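Local coordinates for fructose-2,6-bisphosphatase TIGAR B (PDB 3E9D), which probably hydrolyses fructose-2,6-bisphosphate, and fructose-1,6-bisphosphate as well, and so lowers glycolytic flux and directs sugar into the pentose phosphate pathway, at residues A[40-45]-A[218-223]; A[156-161]-A[199-204]; A[178-181]-A[186-189]; A[193-198]-A[209-214]. One frame throughout, in Å; residues are numbered along the deposited sequence.

Contact 1. Residues A[40-45]-A[218-223]; sequences AAAGRY and TGISRF
The last turns of helix 33-45 pass over the loop that leads into strand 220-230 and over the strand's first residue; the CA atoms of Ala42 and Thr218, 6.5 Å apart, are the nearest pair. No hydrogen bond joins the two segments. Three van der Waals touches join them instead. Ala42 and Tyr45 lie about one helical turn apart, and both start out toward the other segment. Ala42 CB lies 4.1 Å from Thr218 CB. The CD1 methyl of Ile220 comes obliquely to the ring of Tyr45, 3.7 Å from Tyr45 CD2. The same Ile220 CD1 is 4.5 Å from Ala42 CB, a looser second touch. The Ile220 branch that ends in this methyl stands anti to its own carbonyl carbon (chi1 -53°) and runs out straight toward the helix. This is helix-on-sheet packing in the alpha/beta fold of the histidine phosphatases. It lies close to the active site: the side chain of Thr218 is about 6 Å from that of His11, which carries the phosphohistidine intermediate. Tyr45 OH is hydrogen-bonded to Arg246 NH1, and Thr218 OG1 to His249 NE2, while Ile220 also touches Phe243 of strand 233-246 and Thr7 of strand 2-10.

Contact 2. Residues A[156-161]-A[199-204]; sequences SEADQP and QCCLPA
Gln160 grips Ala204 through one direct hydrogen bond. The backbone N-H of Ala204 donates to Gln160 OE1, 2.8 Å from the Ala204 N, and the bond is nearly straight (167° at the hydrogen). The donor stands well above the carbonyl plane of the amide, 57° out of it. A water lies beside this bond. It donates to Ala204 O and takes a weak bond from Gln160 NE2. The same NE2 makes a weak bond back to Pro161 O.

Van der Waals contacts make up the rest. The Gln160 side chain crosses Pro203 at about a right angle, with Gln160 CD 3.6 Å from Pro203 CB. Its CG is anti to the backbone N (chi1 -165°) and the chain beyond is extended, which carries the amide past the proline to Ala204. Two residues earlier on each segment, Ala158 CB meets Cys201 SG at 3.9 Å.

Two surface loops without regular structure meet here, next to strand 233-246. Leu202 and Pro203 of the second loop belong to a potassium site. The amide of Gln160 serves the Ala204 N-H directly and the carbonyl only weakly, through water. The OE1 bond is therefore the firm hold on the amide.

Contact 3. Residues A[178-181]-A[186-189]; sequences ALMV and FIRI
Met180 and Phe186 both send their side chains out with CG anti to the backbone N (chi1 169° and -177°), and the two cross obliquely in the protein interior. Met180 continues extended to its sulfur and then bends, with chi3 at 145°. The bend places the terminal methyl at the rim of the Phe186 ring. Met180 CE lies 3.7 Å from Phe186 CE2, at the edge of the ring and near its plane. Phe186 CD2 is the next ring atom, 4.1 Å from Met180 CE. This methyl thus lies at the ring's edge and covers neither face.

The same methyl has a second neighbour across the contact. Ile187 CG1 is 4.3 Å from Met180 CE, a looser touch. One strand side chain therefore meets two successive residues of the helix. No hydrogen bond crosses between the segments, and all three touching residues are buried.

Leu87 touches both Met180 and Phe186, and Val128 of helix 125-146 also packs on Phe186, while Ile187 leans on Ile8 of strand 2-10. The backbone N of Phe186 is hydrogen-bonded to Glu89 OE1, the inferred proton donor/acceptor.

In the sequence between the two segments comes His183, the inferred transition-state stabiliser. The contact closes the short connection from strand 177-182 into helix 184-197, a strand-to-helix junction beside the active site, as in other enzymes of the histidine phosphatase superfamily.

Contact 4. Residues A[193-198]-A[209-214]; sequences HLVEDL and NQVFSP. With K (potassium ion), chain E.
A potassium site lies at the C-terminal end of helix 184-197, where Val195 lends its carbonyl to the ion and its side chain to a buried apolar contact. Val195 O and Leu198 O each bind the potassium at 2.7 Å. Glu196 O and a water are longer ligands, both at 3.2 Å from the potassium. The last turn of the helix is of the wider pi type, and all the protein ligands here are main-chain carbonyl oxygens.

Across the contact, the two methyls of Val195 divide the work. CG1, anti to the backbone N (chi1 171°), comes obliquely to the ring of Phe212, with Val195 CG1 3.8 Å from Phe212 CZ. Val195 CG2 reaches tip to tip toward Val211, 3.9 Å from Val211 CG1. That same Val211 CG1 lies over one face of the Phe212 ring, toward its rim, so the valine and phenylalanine also pack within their own segment.

Each segment also has bonds of its own. His193 ND1 donates to Asp197 OD2 at 2.9 Å, in the ring plane and on the anti lone pair. Asp197 OD2 also forms a salt bridge with Lys129. Gln210 O accepts from both Ser213 N and Ser213 OG at the turn after helix 208-211.

Arg192 makes a cation-pi contact with Phe212. Leu202 touches both valines, and Phe223 packs on Val195, so the end of helix 184-197 lies against strand 220-230, with helix 208-211 beside it.

From the N terminus, helix 33-45 comes first, and contact 1 closes the longest loop when strand 220-230 returns to it. The other three contacts are nested inside that loop. Residues 156-161 open contact 2, which closes at 199-204. Contact 3 lies within that interval and joins strand 177-182 to helix 184-197. Contact 4 starts on the same helix, after contact 3 has closed, and ends at 209-214, so it crosses contact 2. Contacts 2 and 4 touch where Cys200 CB packs on Leu194 O. Contact 1 meets contact 4 where Phe223 packs on Leu194, while Arg188 probably hydrogen-bonds Phe212 O between contacts 3 and 4.

Contact 1. Residues A[40-45]-A[218-223]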
loop_
_atom_site.group_PDB
_atom_site.type_symbol
_atom_site.label_atom_id
_atom_site.label_comp_id
_atom_site.label_asym_id
_atom_site.label_seq_id
_atom_site.Cartn_x
_atom_site.Cartn_y
_atom_site.Cartn_z
ATOM N N ALA A 40 -6.576 4.540 -14.696
ATOM C CA ALA A 40 -6.060 5.534 -15.643
ATOM C C ALA A 40 -5.955 6.930 -15.009
ATOM O O ALA A 40 -4.965 7.658 -15.229
ATOM C CB ALA A 40 -6.926 5.563 -16.911
ATOM N N ALA A 41 -6.954 7.279 -14.200
ATOM C CA ALA A 41 -6.967 8.548 -13.479
ATOM C C ALA A 41 -5.838 8.605 -12.453
ATOM O O ALA A 41 -5.195 9.647 -12.299
ATOM C CB ALA A 41 -8.355 8.799 -12.795
ATOM N N ALA A 42 -5.586 7.488 -11.763
ATOM C CA ALA A 42 -4.451 7.426 -10.836
ATOM C C ALA A 42 -3.143 7.497 -11.624
ATOM O O ALA A 42 -2.196 8.130 -11.176
ATOM C CB ALA A 42 -4.491 6.146 -9.950
ATOM N N GLY A 43 -3.096 6.863 -12.791
ATOM C CA GLY A 43 -1.881 6.895 -13.623
ATOM C C GLY A 43 -1.547 8.296 -14.118
ATOM O O GLY A 43 -0.382 8.729 -14.074
ATOM N N ARG A 44 -2.571 9.000 -14.605
ATOM C CA ARG A 44 -2.446 10.428 -14.947
ATOM C C ARG A 44 -2.010 11.296 -13.743
ATOM O O ARG A 44 -1.183 12.174 -13.875
ATOM C CB ARG A 44 -3.770 10.947 -15.497
ATOM C CG ARG A 44 -4.088 10.402 -16.883
ATOM C CD ARG A 44 -5.222 11.205 -17.546
ATOM N NE ARG A 44 -6.488 11.050 -16.821
ATOM C CZ ARG A 44 -7.349 10.057 -17.005
ATOM N NH1 ARG A 44 -7.112 9.092 -17.889
ATOM N NH2 ARG A 44 -8.471 10.045 -16.306
ATOM N N TYR A 45 -2.568 11.025 -12.570
ATOM C CA TYR A 45 -2.210 11.787 -11.368
ATOM C C TYR A 45 -0.728 11.621 -10.995
ATOM O O TYR A 45 -0.068 12.590 -10.628
ATOM C CB TYR A 45 -3.142 11.407 -10.226
ATOM C CG TYR A 45 -2.916 12.163 -8.935
ATOM C CD1 TYR A 45 -3.399 13.463 -8.776
ATOM C CD2 TYR A 45 -2.250 11.555 -7.852
ATOM C CE1 TYR A 45 -3.185 14.163 -7.596
ATOM C CE2 TYR A 45 -2.039 12.243 -6.664
ATOM C CZ TYR A 45 -2.512 13.545 -6.547
ATOM O OH TYR A 45 -2.339 14.223 -5.371
ATOM N N THR A 218 -8.131 2.573 -5.859
ATOM C CA THR A 218 -7.084 3.514 -6.312
ATOM C C THR A 218 -6.763 4.671 -5.344
ATOM O O THR A 218 -6.124 5.647 -5.737
ATOM C CB THR A 218 -7.279 4.040 -7.785
ATOM O OG1 THR A 218 -8.348 5.001 -7.844
ATOM C CG2 THR A 218 -7.564 2.886 -8.732
ATOM N N GLY A 219 -7.179 4.540 -4.084
ATOM C CA GLY A 219 -6.800 5.515 -3.053
ATOM C C GLY A 219 -5.295 5.428 -2.870
ATOM O O GLY A 219 -4.711 4.327 -2.962
ATOM N N ILE A 220 -4.667 6.584 -2.640
ATOM C CA ILE A 220 -3.215 6.698 -2.679
ATOM C C ILE A 220 -2.677 7.192 -1.335
ATOM O O ILE A 220 -3.158 8.216 -0.814
ATOM C CB ILE A 220 -2.745 7.684 -3.808
ATOM C CG1 ILE A 220 -3.360 7.302 -5.169
ATOM C CG2 ILE A 220 -1.227 7.701 -3.883
ATOM C CD1 ILE A 220 -3.097 8.318 -6.285
ATOM N N SER A 221 -1.707 6.456 -0.772
ATOM C CA SER A 221 -1.017 6.865 0.455
ATOM C C SER A 221 0.478 7.007 0.215
ATOM O O SER A 221 1.018 6.417 -0.727
ATOM C CB SER A 221 -1.243 5.842 1.598
ATOM O OG SER A 221 -2.632 5.556 1.744
ATOM N N ARG A 222 1.158 7.753 1.084
ATOM C CA ARG A 222 2.594 7.979 0.918
ATOM C C ARG A 222 3.304 8.056 2.261
ATOM O O ARG A 222 2.860 8.798 3.146
ATOM C CB ARG A 222 2.874 9.270 0.122
ATOM C CG ARG A 222 4.394 9.440 -0.256
ATOM C CD ARG A 222 4.760 10.787 -0.925
ATOM N NE ARG A 222 4.211 11.047 -2.284
ATOM C CZ ARG A 222 3.855 10.093 -3.106
ATOM N NH1 ARG A 222 4.016 8.869 -2.675
ATOM N NH2 ARG A 222 3.353 10.328 -4.322
ATOM N N PHE A 223 4.391 7.286 2.389
ATOM C CA PHE A 223 5.288 7.344 3.534
ATOM C C PHE A 223 6.705 7.557 3.005
ATOM O O PHE A 223 7.035 7.101 1.908
ATOM C CB PHE A 223 5.264 6.032 4.356
ATOM C CG PHE A 223 3.966 5.793 5.090
ATOM C CD1 PHE A 223 3.859 6.098 6.444
ATOM C CD2 PHE A 223 2.855 5.260 4.427
ATOM C CE1 PHE A 223 2.650 5.896 7.139
ATOM C CE2 PHE A 223 1.644 5.039 5.110
ATOM C CZ PHE A 223 1.550 5.366 6.480
#

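Contact 2. Residues A[156-161]-A[199-204]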
loop_
_atom_site.group_PDB
_atom_site.type_symbol
_atom_site.label_atom_id
_atom_site.label_comp_id
_atom_site.label_asym_id
_atom_site.label_seq_id
_atom_site.Cartn_x
_atom_site.Cartn_y
_atom_site.Cartn_z
ATOM N N SER A 156 18.871 14.341 9.498
ATOM C CA SER A 156 17.962 15.488 9.471
ATOM C C SER A 156 17.132 15.564 10.748
ATOM O O SER A 156 17.195 14.670 11.603
ATOM C CB SER A 156 17.013 15.377 8.275
ATOM O OG SER A 156 17.662 14.816 7.149
ATOM N N GLU A 157 16.351 16.634 10.861
ATOM C CA GLU A 157 15.334 16.742 11.893
ATOM C C GLU A 157 14.036 16.137 11.373
ATOM O O GLU A 157 13.756 16.198 10.168
ATOM C CB GLU A 157 15.105 18.203 12.284
ATOM C CG GLU A 157 14.512 18.380 13.676
ATOM C CD GLU A 157 15.570 18.558 14.750
ATOM O OE1 GLU A 157 16.355 19.534 14.656
ATOM O OE2 GLU A 157 15.603 17.732 15.697
ATOM N N ALA A 158 13.254 15.552 12.286
ATOM C CA ALA A 158 11.935 15.005 11.968
ATOM C C ALA A 158 10.917 16.142 11.850
ATOM O O ALA A 158 9.923 16.209 12.597
ATOM C CB ALA A 158 11.504 13.974 13.012
ATOM N N ASP A 159 11.200 17.044 10.908
ATOM C CA ASP A 159 10.321 18.160 10.584
ATOM C C ASP A 159 9.398 17.763 9.436
ATOM O O ASP A 159 9.581 16.721 8.805
ATOM C CB ASP A 159 11.130 19.421 10.249
ATOM C CG ASP A 159 12.242 19.164 9.233
ATOM O OD1 ASP A 159 12.049 18.338 8.309
ATOM O OD2 ASP A 159 13.318 19.799 9.360
ATOM N N GLN A 160 8.399 18.589 9.171
ATOM C CA GLN A 160 7.347 18.175 8.273
ATOM C C GLN A 160 7.698 18.322 6.783
ATOM O O GLN A 160 8.321 19.290 6.394
ATOM C CB GLN A 160 6.071 18.928 8.585
ATOM C CG GLN A 160 4.900 18.253 7.924
ATOM C CD GLN A 160 3.655 19.043 8.032
ATOM O OE1 GLN A 160 3.199 19.347 9.135
ATOM N NE2 GLN A 160 3.070 19.371 6.886
ATOM N N PRO A 161 7.306 17.342 5.952
ATOM C CA PRO A 161 7.449 17.500 4.502
ATOM C C PRO A 161 6.512 18.585 3.957
ATOM O O PRO A 161 5.587 19.023 4.653
ATOM C CB PRO A 161 7.045 16.128 3.961
ATOM C CG PRO A 161 6.151 15.557 5.017
ATOM C CD PRO A 161 6.789 16.007 6.299
ATOM N N GLN A 199 7.923 3.434 15.270
ATOM C CA GLN A 199 8.190 4.866 15.446
ATOM C C GLN A 199 7.768 5.578 14.161
ATOM O O GLN A 199 8.233 5.236 13.078
ATOM C CB GLN A 199 9.672 5.114 15.783
ATOM C CG GLN A 199 10.190 6.540 15.532
ATOM C CD GLN A 199 9.951 7.514 16.685
ATOM O OE1 GLN A 199 9.474 7.145 17.762
ATOM N NE2 GLN A 199 10.293 8.775 16.458
ATOM N N CYS A 200 6.882 6.563 14.275
ATOM C CA CYS A 200 6.293 7.166 13.085
ATOM C C CYS A 200 5.895 8.605 13.351
ATOM O O CYS A 200 5.377 8.915 14.430
ATOM C CB CYS A 200 5.068 6.355 12.645
ATOM S SG CYS A 200 4.391 6.825 10.993
ATOM N N CYS A 201 6.134 9.470 12.364
ATOM C CA CYS A 201 5.733 10.867 12.422
ATOM C C CYS A 201 4.571 11.091 11.472
ATOM O O CYS A 201 4.540 10.542 10.369
ATOM C CB CYS A 201 6.883 11.827 12.058
ATOM S SG CYS A 201 8.508 11.494 12.880
ATOM N N LEU A 202 3.614 11.892 11.914
ATOM C CA LEU A 202 2.466 12.246 11.104
ATOM C C LEU A 202 2.381 13.774 11.076
ATOM O O LEU A 202 2.585 14.409 12.113
ATOM C CB LEU A 202 1.178 11.625 11.677
ATOM C CG LEU A 202 0.953 10.110 11.567
ATOM C CD1 LEU A 202 -0.258 9.713 12.341
ATOM C CD2 LEU A 202 0.823 9.654 10.110
ATOM N N PRO A 203 2.064 14.358 9.903
ATOM C CA PRO A 203 2.104 15.799 9.631
ATOM C C PRO A 203 0.966 16.584 10.304
ATOM O O PRO A 203 0.007 15.976 10.798
ATOM C CB PRO A 203 1.972 15.858 8.105
ATOM C CG PRO A 203 1.115 14.640 7.773
ATOM C CD PRO A 203 1.587 13.584 8.733
ATOM N N ALA A 204 1.091 17.914 10.336
ATOM C CA ALA A 204 0.068 18.795 10.886
ATOM C C ALA A 204 -1.261 18.631 10.172
ATOM O O ALA A 204 -1.309 18.549 8.947
ATOM C CB ALA A 204 0.521 20.268 10.814
HETATM O O HOH W 1 0.279 18.888 6.906
#

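Contact 3. Residues A[178-181]-A[186-189]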
loop_
_atom_site.group_PDB
_atom_site.type_symbol
_atom_site.label_atom_id
_atom_site.label_comp_id
_atom_site.label_asym_id
_atom_site.label_seq_id
_atom_site.Cartn_x
_atom_site.Cartn_y
_atom_site.Cartn_z
ATOM N N ALA A 178 9.516 4.078 -4.476
ATOM C CA ALA A 178 8.875 2.805 -4.782
ATOM C C ALA A 178 7.364 2.968 -4.899
ATOM O O ALA A 178 6.762 3.750 -4.157
ATOM C CB ALA A 178 9.210 1.770 -3.710
ATOM N N LEU A 179 6.764 2.226 -5.832
ATOM C CA LEU A 179 5.305 2.125 -5.947
ATOM C C LEU A 179 4.876 0.751 -5.476
ATOM O O LEU A 179 5.503 -0.244 -5.821
ATOM C CB LEU A 179 4.866 2.333 -7.401
ATOM C CG LEU A 179 3.384 2.142 -7.760
ATOM C CD1 LEU A 179 2.549 3.224 -7.044
ATOM C CD2 LEU A 179 3.205 2.242 -9.302
ATOM N N MET A 180 3.818 0.693 -4.673
ATOM C CA MET A 180 3.308 -0.568 -4.162
ATOM C C MET A 180 1.833 -0.586 -4.534
ATOM O O MET A 180 1.110 0.353 -4.216
ATOM C CB MET A 180 3.518 -0.650 -2.635
ATOM C CG MET A 180 2.793 -1.804 -1.912
ATOM S SD MET A 180 2.931 -1.664 -0.081
ATOM C CE MET A 180 1.329 -2.316 0.367
ATOM N N VAL A 181 1.384 -1.647 -5.208
ATOM C CA VAL A 181 -0.034 -1.762 -5.590
ATOM C C VAL A 181 -0.604 -3.017 -4.930
ATOM O O VAL A 181 -0.089 -4.112 -5.132
ATOM C CB VAL A 181 -0.250 -1.728 -7.134
ATOM C CG1 VAL A 181 -1.754 -1.776 -7.485
ATOM C CG2 VAL A 181 0.357 -0.436 -7.715
ATOM N N PHE A 186 -5.392 -5.536 3.344
ATOM C CA PHE A 186 -3.930 -5.565 3.531
ATOM C C PHE A 186 -3.316 -4.178 3.800
ATOM O O PHE A 186 -2.501 -4.013 4.728
ATOM C CB PHE A 186 -3.250 -6.178 2.309
ATOM C CG PHE A 186 -1.766 -6.309 2.456
ATOM C CD1 PHE A 186 -1.215 -7.448 3.040
ATOM C CD2 PHE A 186 -0.910 -5.293 2.001
ATOM C CE1 PHE A 186 0.182 -7.583 3.170
ATOM C CE2 PHE A 186 0.472 -5.415 2.140
ATOM C CZ PHE A 186 1.020 -6.567 2.720
ATOM N N ILE A 187 -3.692 -3.192 2.985
ATOM C CA ILE A 187 -3.170 -1.844 3.126
ATOM C C ILE A 187 -3.587 -1.233 4.461
ATOM O O ILE A 187 -2.785 -0.573 5.114
ATOM C CB ILE A 187 -3.584 -0.909 1.912
ATOM C CG1 ILE A 187 -2.807 -1.303 0.636
ATOM C CG2 ILE A 187 -3.356 0.555 2.243
ATOM C CD1 ILE A 187 -3.471 -0.807 -0.692
ATOM N N ARG A 188 -4.840 -1.457 4.862
ATOM C CA ARG A 188 -5.325 -0.915 6.122
ATOM C C ARG A 188 -4.517 -1.460 7.282
ATOM O O ARG A 188 -4.077 -0.701 8.151
ATOM C CB ARG A 188 -6.808 -1.233 6.339
ATOM C CG ARG A 188 -7.446 -0.288 7.357
ATOM C CD ARG A 188 -8.968 -0.453 7.361
ATOM N NE ARG A 188 -9.596 0.549 8.222
ATOM C CZ ARG A 188 -10.882 0.535 8.572
ATOM N NH1 ARG A 188 -11.671 -0.441 8.138
ATOM N NH2 ARG A 188 -11.372 1.493 9.362
ATOM N N ILE A 189 -4.322 -2.778 7.278
ATOM C CA ILE A 189 -3.532 -3.431 8.310
ATOM C C ILE A 189 -2.085 -2.914 8.296
ATOM O O ILE A 189 -1.500 -2.655 9.358
ATOM C CB ILE A 189 -3.639 -4.981 8.202
ATOM C CG1 ILE A 189 -5.069 -5.407 8.594
ATOM C CG2 ILE A 189 -2.587 -5.679 9.113
ATOM C CD1 ILE A 189 -5.503 -6.813 8.066
#

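Contact 4. Residues A[193-198]-A[209-214]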
loop_
_atom_site.group_PDB
_atom_site.type_symbol
_atom_site.label_atom_id
_atom_site.label_comp_id
_atom_site.label_asym_id
_atom_site.label_seq_id
_atom_site.Cartn_x
_atom_site.Cartn_y
_atom_site.Cartn_z
ATOM N N HIS A 193 0.185 -0.839 11.114
ATOM C CA HIS A 193 1.497 -1.323 11.555
ATOM C C HIS A 193 2.558 -0.197 11.517
ATOM O O HIS A 193 3.255 0.049 12.494
ATOM C CB HIS A 193 1.985 -2.512 10.727
ATOM C CG HIS A 193 3.386 -2.926 11.073
ATOM N ND1 HIS A 193 3.719 -3.448 12.309
ATOM C CD2 HIS A 193 4.541 -2.865 10.366
ATOM C CE1 HIS A 193 5.020 -3.693 12.342
ATOM N NE2 HIS A 193 5.537 -3.363 11.172
ATOM N N LEU A 194 2.640 0.491 10.384
ATOM C CA LEU A 194 3.563 1.617 10.218
ATOM C C LEU A 194 3.345 2.719 11.256
ATOM O O LEU A 194 4.302 3.191 11.876
ATOM C CB LEU A 194 3.434 2.191 8.812
ATOM C CG LEU A 194 3.951 1.336 7.638
ATOM C CD1 LEU A 194 3.778 2.093 6.340
ATOM C CD2 LEU A 194 5.416 0.881 7.802
ATOM N N VAL A 195 2.082 3.084 11.484
ATOM C CA VAL A 195 1.756 4.238 12.322
ATOM C C VAL A 195 1.795 3.917 13.818
ATOM O O VAL A 195 2.380 4.660 14.612
ATOM C CB VAL A 195 0.382 4.820 11.922
ATOM C CG1 VAL A 195 -0.076 5.869 12.927
ATOM C CG2 VAL A 195 0.480 5.424 10.501
ATOM N N GLU A 196 1.182 2.805 14.200
ATOM C CA GLU A 196 1.023 2.444 15.597
ATOM C C GLU A 196 2.180 1.574 16.138
ATOM O O GLU A 196 2.771 1.889 17.184
ATOM C CB GLU A 196 -0.337 1.766 15.782
ATOM C CG GLU A 196 -0.954 1.962 17.130
ATOM C CD GLU A 196 -2.403 1.497 17.180
ATOM O OE1 GLU A 196 -3.216 2.172 17.868
ATOM O OE2 GLU A 196 -2.720 0.464 16.546
ATOM N N ASP A 197 2.533 0.509 15.419
ATOM C CA ASP A 197 3.554 -0.430 15.909
ATOM C C ASP A 197 4.954 0.132 15.829
ATOM O O ASP A 197 5.796 -0.209 16.638
ATOM C CB ASP A 197 3.508 -1.759 15.147
ATOM C CG ASP A 197 2.195 -2.502 15.343
ATOM O OD1 ASP A 197 1.467 -2.212 16.324
ATOM O OD2 ASP A 197 1.888 -3.370 14.503
ATOM N N LEU A 198 5.216 0.979 14.846
ATOM C CA LEU A 198 6.573 1.496 14.642
ATOM C C LEU A 198 6.690 2.955 15.091
ATOM O O LEU A 198 5.668 3.623 15.286
ATOM C CB LEU A 198 6.980 1.343 13.167
ATOM C CG LEU A 198 6.895 -0.103 12.621
ATOM C CD1 LEU A 198 7.401 -0.185 11.180
ATOM C CD2 LEU A 198 7.661 -1.111 13.510
ATOM N N ASN A 209 -8.661 9.561 12.368
ATOM C CA ASN A 209 -9.777 8.844 11.760
ATOM C C ASN A 209 -9.511 8.643 10.280
ATOM O O ASN A 209 -9.830 7.591 9.740
ATOM C CB ASN A 209 -11.107 9.562 11.962
ATOM C CG ASN A 209 -11.651 9.388 13.367
ATOM O OD1 ASN A 209 -11.153 8.553 14.139
ATOM N ND2 ASN A 209 -12.694 10.153 13.705
ATOM N N GLN A 210 -8.920 9.652 9.648
ATOM C CA GLN A 210 -8.494 9.536 8.260
ATOM C C GLN A 210 -7.356 8.529 8.115
ATOM O O GLN A 210 -7.404 7.658 7.238
ATOM C CB GLN A 210 -8.100 10.902 7.673
ATOM C CG GLN A 210 -7.562 10.854 6.235
ATOM C CD GLN A 210 -8.610 10.383 5.238
ATOM O OE1 GLN A 210 -9.804 10.419 5.529
ATOM N NE2 GLN A 210 -8.167 9.918 4.068
ATOM N N VAL A 211 -6.326 8.662 8.951
ATOM C CA VAL A 211 -5.167 7.745 8.910
ATOM C C VAL A 211 -5.617 6.283 8.903
ATOM O O VAL A 211 -5.097 5.473 8.142
ATOM C CB VAL A 211 -4.210 7.977 10.110
ATOM C CG1 VAL A 211 -3.090 6.954 10.100
ATOM C CG2 VAL A 211 -3.645 9.388 10.060
ATOM N N PHE A 212 -6.582 5.953 9.754
ATOM C CA PHE A 212 -6.997 4.573 9.940
ATOM C C PHE A 212 -8.251 4.158 9.132
ATOM O O PHE A 212 -8.791 3.071 9.344
ATOM C CB PHE A 212 -7.205 4.291 11.438
ATOM C CG PHE A 212 -5.946 4.441 12.267
ATOM C CD1 PHE A 212 -4.786 3.729 11.938
ATOM C CD2 PHE A 212 -5.921 5.285 13.371
ATOM C CE1 PHE A 212 -3.606 3.852 12.704
ATOM C CE2 PHE A 212 -4.740 5.429 14.140
ATOM C CZ PHE A 212 -3.591 4.702 13.816
ATOM N N SER A 213 -8.686 5.007 8.199
ATOM C CA SER A 213 -9.890 4.735 7.392
ATOM C C SER A 213 -9.665 3.636 6.333
ATOM O O SER A 213 -8.513 3.316 6.003
ATOM C CB SER A 213 -10.388 6.040 6.737
ATOM O OG SER A 213 -9.430 6.523 5.814
ATOM N N PRO A 214 -10.760 3.025 5.816
ATOM C CA PRO A 214 -10.575 2.046 4.738
ATOM C C PRO A 214 -10.147 2.759 3.438
ATOM O O PRO A 214 -10.569 3.898 3.201
ATOM C CB PRO A 214 -11.953 1.387 4.592
ATOM C CG PRO A 214 -12.949 2.331 5.230
ATOM C CD PRO A 214 -12.183 3.273 6.150
HETATM K K K E . 3.884 4.862 16.814
HETATM O O HOH W 2 2.554 7.314 15.252
#